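Local coordinates for protein acyl-coenzyme A oxidase 3 (Yarrowia lipolytica, PDB 5YS9) that uses FAD and molecular oxygen to oxidise acyl-CoA to trans-2-enoyl-CoA with release of hydrogen peroxide, in peroxisomal fatty acid beta-oxidation, at residues Thr680-Pro683 and Phe684-Glu688; Gly251-Met254 and Gly255-Ile259; Asp527-Val530 and Glu531-Gly535; Glu545-Gln548 and Gln549-Gln552. All coordinates share one frame; numbering follows the deposited sequence.

Interaction 1: residues Thr680-Pro683 and Phe684-Glu688; sequences TLRP and FLFRE
F684 N makes a weak hydrogen bond to T680 O (3.4 Å), the first of the bonds that tie 684-688 to the turn before it. The helix kinks just upstream, because the backbone N of P683, closed into the ring, has no hydrogen to give. L685 resumes the regular pattern: its N lies 3.0 Å from L681 O at an N-H...O angle of 167°. Its side chain crosses that of L681 at a slant, CD1 being 4.0 Å from L681 CG, an apolar i/i+4 contact. F686 N bonds to R682 O at 3.0 Å, yet F686 is the first residue to leave helical backbone angles. Its ring carries the main side-chain contact: the R682 guanidinium lies flat on it as an off-centre cation-pi stack, with planes 28° apart and centres 4.3 Å apart. The evidence for the offset is at the rim, where F686 CE2 is 3.5 Å from R682 NH1. An anti CG (chi1 -151°) and an extended chain carry the R682 guanidinium over one face of the ring. R687 folds back, and its NH1 donates to F684 O at 2.9 Å, while R687 N reaches the same oxygen from the opposite face of the carbonyl. This end of helix 677-685 is laid against the second subunit, where R682 meets S237 O, R687 meets D152 O and V153 O, and F684 packs on V153.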
loop_
_atom_site.group_PDB
_atom_site.type_symbol
_atom_site.label_atom_id
_atom_site.label_comp_id
_atom_site.label_asym_id
_atom_site.label_seq_id
_atom_site.Cartn_x
_atom_site.Cartn_y
_atom_site.Cartn_z
ATOM N N THR A 680 -8.677 -23.765 -25.328
ATOM C CA THR A 680 -9.623 -23.098 -24.462
ATOM C C THR A 680 -10.482 -22.012 -25.094
ATOM O O THR A 680 -11.688 -22.100 -25.061
ATOM C CB THR A 680 -8.891 -22.557 -23.225
ATOM O OG1 THR A 680 -7.987 -23.551 -22.761
ATOM C CG2 THR A 680 -9.851 -22.215 -22.119
ATOM N N LEU A 681 -9.847 -20.981 -25.632
ATOM C CA LEU A 681 -10.545 -19.863 -26.254
ATOM C C LEU A 681 -11.343 -20.157 -27.524
ATOM O O LEU A 681 -12.462 -19.727 -27.657
ATOM C CB LEU A 681 -9.572 -18.725 -26.513
ATOM C CG LEU A 681 -10.244 -17.500 -27.098
ATOM C CD1 LEU A 681 -11.255 -16.925 -26.136
ATOM C CD2 LEU A 681 -9.229 -16.459 -27.483
ATOM N N ARG A 682 -10.773 -20.917 -28.441
ATOM C CA ARG A 682 -11.472 -21.259 -29.668
ATOM C C ARG A 682 -12.689 -22.157 -29.481
ATOM O O ARG A 682 -13.722 -21.900 -30.054
ATOM C CB ARG A 682 -10.526 -21.845 -30.701
ATOM C CG ARG A 682 -10.979 -21.576 -32.115
ATOM C CD ARG A 682 -10.272 -22.457 -33.112
ATOM N NE ARG A 682 -11.092 -22.691 -34.286
ATOM C CZ ARG A 682 -11.368 -21.770 -35.193
ATOM N NH1 ARG A 682 -10.882 -20.556 -35.062
ATOM N NH2 ARG A 682 -12.128 -22.065 -36.225
ATOM N N PRO A 683 -12.578 -23.192 -28.657
ATOM C CA PRO A 683 -13.766 -24.016 -28.305
ATOM C C PRO A 683 -14.918 -23.232 -27.680
ATOM O O PRO A 683 -16.042 -23.507 -27.987
ATOM C CB PRO A 683 -13.200 -25.021 -27.298
ATOM C CG PRO A 683 -11.808 -25.217 -27.792
ATOM C CD PRO A 683 -11.352 -23.833 -28.149
ATOM N N PHE A 684 -14.620 -22.262 -26.830
ATOM C CA PHE A 684 -15.630 -21.376 -26.314
ATOM C C PHE A 684 -16.263 -20.449 -27.360
ATOM O O PHE A 684 -17.469 -20.531 -27.575
ATOM C CB PHE A 684 -15.085 -20.515 -25.195
ATOM C CG PHE A 684 -16.101 -19.546 -24.680
ATOM C CD1 PHE A 684 -17.244 -20.012 -24.046
ATOM C CD2 PHE A 684 -15.930 -18.178 -24.835
ATOM C CE1 PHE A 684 -18.210 -19.127 -23.552
ATOM C CE2 PHE A 684 -16.908 -17.282 -24.365
ATOM C CZ PHE A 684 -18.047 -17.760 -23.736
ATOM N N LEU A 685 -15.477 -19.577 -28.002
ATOM C CA LEU A 685 -16.040 -18.679 -29.048
ATOM C C LEU A 685 -16.839 -19.431 -30.110
ATOM O O LEU A 685 -17.803 -18.888 -30.614
ATOM C CB LEU A 685 -14.996 -17.856 -29.800
ATOM C CG LEU A 685 -14.103 -16.924 -29.015
ATOM C CD1 LEU A 685 -12.971 -16.470 -29.905
ATOM C CD2 LEU A 685 -14.861 -15.727 -28.517
ATOM N N PHE A 686 -16.415 -20.641 -30.465
ATOM C CA PHE A 686 -17.087 -21.445 -31.500
ATOM C C PHE A 686 -17.967 -22.576 -30.980
ATOM O O PHE A 686 -18.360 -23.421 -31.741
ATOM C CB PHE A 686 -16.057 -21.962 -32.503
ATOM C CG PHE A 686 -15.516 -20.875 -33.340
ATOM C CD1 PHE A 686 -16.269 -20.375 -34.401
ATOM C CD2 PHE A 686 -14.328 -20.232 -32.996
ATOM C CE1 PHE A 686 -15.812 -19.301 -35.145
ATOM C CE2 PHE A 686 -13.858 -19.160 -33.748
ATOM C CZ PHE A 686 -14.594 -18.693 -34.818
ATOM N N ARG A 687 -18.411 -22.463 -29.745
ATOM C CA ARG A 687 -19.258 -23.463 -29.134
ATOM C C ARG A 687 -20.599 -23.627 -29.837
ATOM O O ARG A 687 -21.097 -22.720 -30.476
ATOM C CB ARG A 687 -19.467 -23.143 -27.655
ATOM C CG ARG A 687 -20.427 -22.009 -27.356
ATOM C CD ARG A 687 -20.127 -21.399 -26.002
ATOM N NE ARG A 687 -20.952 -20.241 -25.701
ATOM C CZ ARG A 687 -20.646 -18.993 -26.023
ATOM N NH1 ARG A 687 -19.531 -18.726 -26.670
ATOM N NH2 ARG A 687 -21.458 -18.010 -25.695
ATOM N N GLU A 688 -21.141 -24.828 -29.758
ATOM C CA GLU A 688 -22.449 -25.133 -30.305
ATOM C C GLU A 688 -23.586 -24.532 -29.518
ATOM O O GLU A 688 -23.457 -24.228 -28.349
ATOM C CB GLU A 688 -22.670 -26.626 -30.369
ATOM C CG GLU A 688 -21.467 -27.400 -30.811
ATOM C CD GLU A 688 -21.619 -27.888 -32.212
ATOM O OE1 GLU A 688 -21.831 -27.048 -33.097
ATOM O OE2 GLU A 688 -21.524 -29.103 -32.417
#

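Interaction 2: residues Gly251-Met254 and Gly255-Ile259; sequences GKKM and GRDAI
The chain doubles back on itself between K253 and D257, with R256 at positive phi (56°) and a type I beta turn from R256 to I259, so that the D257 carboxylate faces the backbone of K253. D257 OD1 accepts K253 N at 3.2 Å; the N-H...O angle of 171° makes this bond nearly straight, and the donor comes in on the syn side, 19° out of the carboxylate plane. The second oxygen, OD2, uses its syn lone pair for K252 NZ, 2.9 Å away, which completes a salt bridge. K252 reaches it by bending at chi2 and chi4, and the same NZ also donates to K253 O at 2.7 Å. One carboxylate thus binds a main-chain N-H and an ammonium group of adjacent residues. The loop joins strands 245-249 and 262-272, neighbours in the beta-sheet domain in the middle of the acyl-CoA dehydrogenase and oxidase fold, and the K253 side chain comes within about 4 Å of a bound FAD. K253 turns back over the loop, bent at chi3 and chi4. Its NZ donates to R256 O at 3.0 Å, from above the carbonyl plane, and more weakly to I259 O. I259 N reaches R256 O from the opposite face. A water 2.8 Å from K253 NZ accepts from that ammonium and lies within hydrogen-bonding distance of G251 O and D257 OD1, though it need not donate to both at once. Y435 of the second subunit packs on K253 and R256, while the hydroxyl of Y438 of that subunit receives K252 N.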
loop_
_atom_site.group_PDB
_atom_site.type_symbol
_atom_site.label_atom_id
_atom_site.label_comp_id
_atom_site.label_asym_id
_atom_site.label_seq_id
_atom_site.Cartn_x
_atom_site.Cartn_y
_atom_site.Cartn_z
ATOM N N GLY A 251 5.938 -21.534 1.271
ATOM C CA GLY A 251 5.232 -21.224 0.054
ATOM C C GLY A 251 5.120 -19.773 -0.315
ATOM O O GLY A 251 5.948 -18.972 0.042
ATOM N N LYS A 252 4.097 -19.457 -1.084
ATOM C CA LYS A 252 3.957 -18.142 -1.669
ATOM C C LYS A 252 3.841 -17.054 -0.629
ATOM O O LYS A 252 3.051 -17.141 0.286
ATOM C CB LYS A 252 2.725 -18.122 -2.583
ATOM C CG LYS A 252 2.496 -16.834 -3.338
ATOM C CD LYS A 252 3.386 -16.757 -4.549
ATOM C CE LYS A 252 3.108 -15.518 -5.358
ATOM N NZ LYS A 252 3.636 -14.298 -4.715
ATOM N N LYS A 253 4.627 -16.007 -0.820
ATOM C CA LYS A 253 4.535 -14.777 -0.028
ATOM C C LYS A 253 4.041 -13.587 -0.855
ATOM O O LYS A 253 4.056 -13.608 -2.088
ATOM C CB LYS A 253 5.882 -14.449 0.578
ATOM C CG LYS A 253 6.435 -15.588 1.395
ATOM C CD LYS A 253 7.650 -15.178 2.179
ATOM C CE LYS A 253 8.835 -14.837 1.316
ATOM N NZ LYS A 253 9.461 -15.966 0.584
ATOM N N MET A 254 3.565 -12.554 -0.177
ATOM C CA MET A 254 3.235 -11.326 -0.868
ATOM C C MET A 254 4.394 -10.861 -1.807
ATOM O O MET A 254 4.134 -10.367 -2.934
ATOM C CB MET A 254 2.932 -10.247 0.138
ATOM C CG MET A 254 2.803 -8.854 -0.455
ATOM S SD MET A 254 1.906 -7.908 0.773
ATOM C CE MET A 254 1.730 -6.290 -0.028
ATOM N N GLY A 255 5.617 -11.038 -1.338
ATOM C CA GLY A 255 6.805 -10.555 -1.986
ATOM C C GLY A 255 7.996 -11.398 -1.613
ATOM O O GLY A 255 7.869 -12.353 -0.877
ATOM N N ARG A 256 9.150 -11.060 -2.161
ATOM C CA ARG A 256 10.410 -11.667 -1.765
ATOM C C ARG A 256 10.394 -13.171 -1.897
ATOM O O ARG A 256 10.823 -13.889 -1.025
ATOM C CB ARG A 256 10.805 -11.238 -0.358
ATOM C CG ARG A 256 11.356 -9.828 -0.296
ATOM C CD ARG A 256 11.979 -9.504 1.041
ATOM N NE ARG A 256 11.775 -8.116 1.415
ATOM C CZ ARG A 256 12.742 -7.245 1.655
ATOM N NH1 ARG A 256 14.000 -7.604 1.570
ATOM N NH2 ARG A 256 12.446 -6.009 1.994
ATOM N N ASP A 257 9.871 -13.629 -3.015
ATOM C CA ASP A 257 9.728 -15.036 -3.270
ATOM C C ASP A 257 11.047 -15.771 -3.460
ATOM O O ASP A 257 11.073 -16.972 -3.390
ATOM C CB ASP A 257 8.761 -15.292 -4.416
ATOM C CG ASP A 257 7.339 -15.506 -3.942
ATOM O OD1 ASP A 257 7.123 -16.116 -2.895
ATOM O OD2 ASP A 257 6.423 -15.061 -4.624
ATOM N N ALA A 258 12.128 -15.053 -3.730
ATOM C CA ALA A 258 13.424 -15.706 -3.884
ATOM C C ALA A 258 13.873 -16.370 -2.595
ATOM O O ALA A 258 14.737 -17.258 -2.639
ATOM C CB ALA A 258 14.480 -14.709 -4.298
ATOM N N ILE A 259 13.377 -15.902 -1.453
ATOM C CA ILE A 259 13.744 -16.445 -0.148
ATOM C C ILE A 259 12.914 -17.661 0.206
ATOM O O ILE A 259 11.708 -17.635 0.119
ATOM C CB ILE A 259 13.525 -15.433 0.984
ATOM C CG1 ILE A 259 14.220 -14.122 0.693
ATOM C CG2 ILE A 259 14.000 -15.991 2.314
ATOM C CD1 ILE A 259 13.591 -12.967 1.426
HETATM O O HOH W 1 7.974 -17.627 -1.107
#

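Interaction 3: residues Asp527-Val530 and Glu531-Gly535; sequences DKFV and ELTKG
T533 packs on F529 one turn earlier in helix 507-534, an i/i+4 pair near the end of a helix in the alpha-helical C-terminal part of the acyl-CoA oxidase. The threonine can be followed outward from its CB, which lies 3.5 Å from F529 O. There the chain branches. OG1 stands between the backbone N and the carbonyl carbon (chi1 63°), which turns the hydroxyl back down the helix to donate to F529 O at 3.1 Å; it also lies near V530 O. The F529 carbonyl accepts T533 N as well, at 3.0 Å, so two donors of one residue share a single oxygen. CG2, the other branch, comes close to F529 O too and sits over one face of the F529 ring, 3.9 Å from its centroid and 16° off the ring normal, a CH-pi contact displaced a little toward CZ. F529 brings the ring there by holding CG anti to its own N (chi1 170°), and the ring also stacks with F543 and packs on L474 of helix 458-477. V530 and K534 form the next i/i+4 pair, side by side and pointing the same way; the lysine chain runs past V530 O, and only its CE and NZ come up to V530 CG1. At the beginning of 527-530 the charged ends have partners outside the helix: D527 makes a salt bridge with R477, and K528 with D613 of the second subunit. At the far end of the V530 pair, K534 NZ rests 3.7 Å from V530 CG1.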
loop_
_atom_site.group_PDB
_atom_site.type_symbol
_atom_site.label_atom_id
_atom_site.label_comp_id
_atom_site.label_asym_id
_atom_site.label_seq_id
_atom_site.Cartn_x
_atom_site.Cartn_y
_atom_site.Cartn_z
ATOM N N ASP A 527 1.837 13.469 32.777
ATOM C CA ASP A 527 0.892 13.942 33.829
ATOM C C ASP A 527 -0.261 12.957 34.059
ATOM O O ASP A 527 -0.585 12.654 35.226
ATOM C CB ASP A 527 0.256 15.321 33.511
ATOM C CG ASP A 527 1.253 16.474 33.582
ATOM O OD1 ASP A 527 2.343 16.316 34.157
ATOM O OD2 ASP A 527 0.961 17.545 33.014
ATOM N N LYS A 528 -0.893 12.503 32.966
ATOM C CA LYS A 528 -2.038 11.573 33.035
ATOM C C LYS A 528 -1.650 10.226 33.625
ATOM O O LYS A 528 -2.448 9.580 34.306
ATOM C CB LYS A 528 -2.662 11.321 31.649
ATOM C CG LYS A 528 -3.502 12.443 31.069
ATOM C CD LYS A 528 -4.221 11.989 29.786
ATOM C CE LYS A 528 -5.683 12.427 29.686
ATOM N NZ LYS A 528 -5.800 13.777 29.072
ATOM N N PHE A 529 -0.435 9.790 33.314
ATOM C CA PHE A 529 0.105 8.536 33.820
ATOM C C PHE A 529 0.249 8.612 35.331
ATOM O O PHE A 529 0.016 7.631 36.035
ATOM C CB PHE A 529 1.472 8.280 33.197
ATOM C CG PHE A 529 2.214 7.158 33.829
ATOM C CD1 PHE A 529 3.021 7.380 34.926
ATOM C CD2 PHE A 529 2.096 5.877 33.336
ATOM C CE1 PHE A 529 3.740 6.355 35.504
ATOM C CE2 PHE A 529 2.799 4.828 33.922
ATOM C CZ PHE A 529 3.637 5.074 35.010
ATOM N N VAL A 530 0.696 9.780 35.798
ATOM C CA VAL A 530 0.776 10.091 37.219
ATOM C C VAL A 530 -0.632 10.160 37.882
ATOM O O VAL A 530 -0.802 9.609 38.964
ATOM C CB VAL A 530 1.646 11.362 37.493
ATOM C CG1 VAL A 530 1.628 11.762 38.961
ATOM C CG2 VAL A 530 3.092 11.135 37.072
ATOM N N GLU A 531 -1.624 10.801 37.258
ATOM C CA GLU A 531 -2.981 10.798 37.827
ATOM C C GLU A 531 -3.505 9.354 37.911
ATOM O O GLU A 531 -4.190 8.987 38.879
ATOM C CB GLU A 531 -3.983 11.631 37.010
ATOM C CG GLU A 531 -3.829 13.151 37.045
ATOM C CD GLU A 531 -4.672 13.844 35.941
ATOM O OE1 GLU A 531 -4.161 14.770 35.253
ATOM O OE2 GLU A 531 -5.853 13.433 35.737
ATOM N N LEU A 532 -3.191 8.547 36.898
ATOM C CA LEU A 532 -3.779 7.216 36.788
ATOM C C LEU A 532 -3.148 6.209 37.740
ATOM O O LEU A 532 -3.855 5.317 38.231
ATOM C CB LEU A 532 -3.742 6.709 35.340
ATOM C CG LEU A 532 -4.802 7.292 34.394
ATOM C CD1 LEU A 532 -4.397 6.940 32.976
ATOM C CD2 LEU A 532 -6.216 6.798 34.681
ATOM N N THR A 533 -1.841 6.290 37.945
ATOM C CA THR A 533 -1.178 5.490 38.968
ATOM C C THR A 533 -1.539 5.860 40.415
ATOM O O THR A 533 -1.736 4.992 41.251
ATOM C CB THR A 533 0.348 5.444 38.777
ATOM O OG1 THR A 533 0.900 6.753 38.903
ATOM C CG2 THR A 533 0.684 4.902 37.422
ATOM N N LYS A 534 -1.626 7.155 40.690
ATOM C CA LYS A 534 -2.013 7.661 42.000
ATOM C C LYS A 534 -3.418 7.198 42.265
ATOM O O LYS A 534 -3.790 6.891 43.385
ATOM C CB LYS A 534 -1.953 9.179 42.047
ATOM C CG LYS A 534 -0.621 9.730 42.519
ATOM C CD LYS A 534 -0.624 11.246 42.500
ATOM C CE LYS A 534 0.775 11.800 42.671
ATOM N NZ LYS A 534 0.845 13.231 42.275
ATOM N N GLY A 535 -4.181 7.159 41.187
ATOM C CA GLY A 535 -5.556 6.720 41.159
ATOM C C GLY A 535 -5.631 5.232 41.386
ATOM O O GLY A 535 -6.707 4.676 41.462
#

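Interaction 4: residues Glu545-Gln548 and Gln549-Gln552; sequences ELSQ and QRFQ
Q549 curls back over L546, crossing it at a slant, with CG beside its own backbone N (chi1 -68°) and a bend at chi2. This fold sets OE1 3.2 Å from L546 CA and 3.5 Å from L546 CD2, so the amide oxygen rests on carbon at the N-cap residue. R550 bends instead at chi3 (-73°), which turns its guanidinium back toward S547: NH2 donates weakly to S547 OG at 3.1 Å, the N-H...O angle being only 126°. S547 OG has a further partner in E544 O, while R550 NH1 donates to L463 O and thereby joins this first turn to helix 458-477. Q548 and Q552 lie side by side and point the same way, their amide planes turned only modestly against each other, with Q548 NE2 3.7 Å from Q552 CG. In the backbone, the helix opens with R550 N to L546 O (2.8 Å), followed by F551 N to S547 O and Q552 N to Q548 O. Helix 547-573 thus begins among its neighbours: L546 packs on helix 507-534, F551 lies against helices 391-428 and 458-477, and the F551 ring also stacks with Y350 of the second subunit.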
loop_
_atom_site.group_PDB
_atom_site.type_symbol
_atom_site.label_atom_id
_atom_site.label_comp_id
_atom_site.label_asym_id
_atom_site.label_seq_id
_atom_site.Cartn_x
_atom_site.Cartn_y
_atom_site.Cartn_z
ATOM N N GLU A 545 -4.164 2.196 29.203
ATOM C CA GLU A 545 -5.097 3.334 29.136
ATOM C C GLU A 545 -4.619 4.471 28.241
ATOM O O GLU A 545 -5.454 5.228 27.759
ATOM C CB GLU A 545 -5.380 3.938 30.537
ATOM C CG GLU A 545 -6.428 3.212 31.369
ATOM C CD GLU A 545 -7.753 3.078 30.645
ATOM O OE1 GLU A 545 -8.120 4.003 29.873
ATOM O OE2 GLU A 545 -8.409 2.032 30.838
ATOM N N LEU A 546 -3.297 4.608 28.080
ATOM C CA LEU A 546 -2.676 5.675 27.298
ATOM C C LEU A 546 -2.015 5.193 25.997
ATOM O O LEU A 546 -0.975 5.733 25.568
ATOM C CB LEU A 546 -1.633 6.384 28.171
ATOM C CG LEU A 546 -2.229 7.100 29.396
ATOM C CD1 LEU A 546 -1.145 7.463 30.403
ATOM C CD2 LEU A 546 -3.011 8.321 28.946
ATOM N N SER A 547 -2.630 4.191 25.374
ATOM C CA SER A 547 -2.129 3.607 24.139
ATOM C C SER A 547 -2.075 4.576 22.965
ATOM O O SER A 547 -1.058 4.606 22.257
ATOM C CB SER A 547 -2.944 2.396 23.778
ATOM O OG SER A 547 -2.648 1.398 24.714
ATOM N N GLN A 548 -3.142 5.363 22.771
ATOM C CA GLN A 548 -3.185 6.394 21.741
ATOM C C GLN A 548 -2.115 7.465 22.049
ATOM O O GLN A 548 -1.369 7.869 21.151
ATOM C CB GLN A 548 -4.600 6.987 21.613
ATOM C CG GLN A 548 -4.757 8.245 20.738
ATOM C CD GLN A 548 -4.414 8.030 19.245
ATOM O OE1 GLN A 548 -4.045 6.926 18.813
ATOM N NE2 GLN A 548 -4.529 9.105 18.453
ATOM N N GLN A 549 -2.010 7.890 23.309
ATOM C CA GLN A 549 -1.041 8.924 23.690
ATOM C C GLN A 549 0.388 8.398 23.493
ATOM O O GLN A 549 1.218 9.094 22.935
ATOM C CB GLN A 549 -1.254 9.395 25.138
ATOM C CG GLN A 549 -2.542 10.170 25.396
ATOM C CD GLN A 549 -3.800 9.315 25.478
ATOM O OE1 GLN A 549 -3.738 8.100 25.508
ATOM N NE2 GLN A 549 -4.950 9.963 25.497
ATOM N N ARG A 550 0.671 7.163 23.887
ATOM C CA ARG A 550 2.033 6.617 23.667
ATOM C C ARG A 550 2.461 6.564 22.202
ATOM O O ARG A 550 3.599 6.907 21.870
ATOM C CB ARG A 550 2.156 5.208 24.223
ATOM C CG ARG A 550 2.357 5.153 25.716
ATOM C CD ARG A 550 2.600 3.713 26.119
ATOM N NE ARG A 550 1.388 2.886 26.061
ATOM C CZ ARG A 550 1.363 1.590 25.719
ATOM N NH1 ARG A 550 2.460 0.954 25.320
ATOM N NH2 ARG A 550 0.209 0.934 25.709
ATOM N N PHE A 551 1.541 6.105 21.343
ATOM C CA PHE A 551 1.728 6.111 19.907
ATOM C C PHE A 551 1.958 7.517 19.355
ATOM O O PHE A 551 2.900 7.729 18.573
ATOM C CB PHE A 551 0.538 5.452 19.145
ATOM C CG PHE A 551 0.833 5.244 17.679
ATOM C CD1 PHE A 551 0.582 6.233 16.763
ATOM C CD2 PHE A 551 1.473 4.097 17.251
ATOM C CE1 PHE A 551 0.908 6.079 15.435
ATOM C CE2 PHE A 551 1.811 3.928 15.913
ATOM C CZ PHE A 551 1.530 4.927 15.010
ATOM N N GLN A 552 1.095 8.459 19.742
ATOM C CA GLN A 552 1.241 9.876 19.337
ATOM C C GLN A 552 2.620 10.466 19.763
ATOM O O GLN A 552 3.332 11.099 18.952
ATOM C CB GLN A 552 0.082 10.728 19.890
ATOM C CG GLN A 552 -1.229 10.642 19.144
ATOM C CD GLN A 552 -1.185 11.415 17.832
ATOM O OE1 GLN A 552 -1.333 10.823 16.750
ATOM N NE2 GLN A 552 -0.963 12.743 17.917
#

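Along the chain the order is interaction 2, interaction 3, interaction 4 and interaction 1. Interactions 3 and 4 are neighbours, their centres 14 Å apart: L546 CD1 lies 3.8 Å from F529 CA, so the N-cap residue of helix 547-573 packs on the last turns of helix 507-534. Interaction 2, in a loop of the middle beta domain beside the flavin, has its centre about 34 Å from that of interaction 4. Interaction 1, on helix 677-685, is remote, its centre 61 Å from that of interaction 4 and 36 Å from that of interaction 2. Interactions 1, 2 and 4 lie against the second subunit over several residues, whereas interaction 3 reaches it through K528 alone.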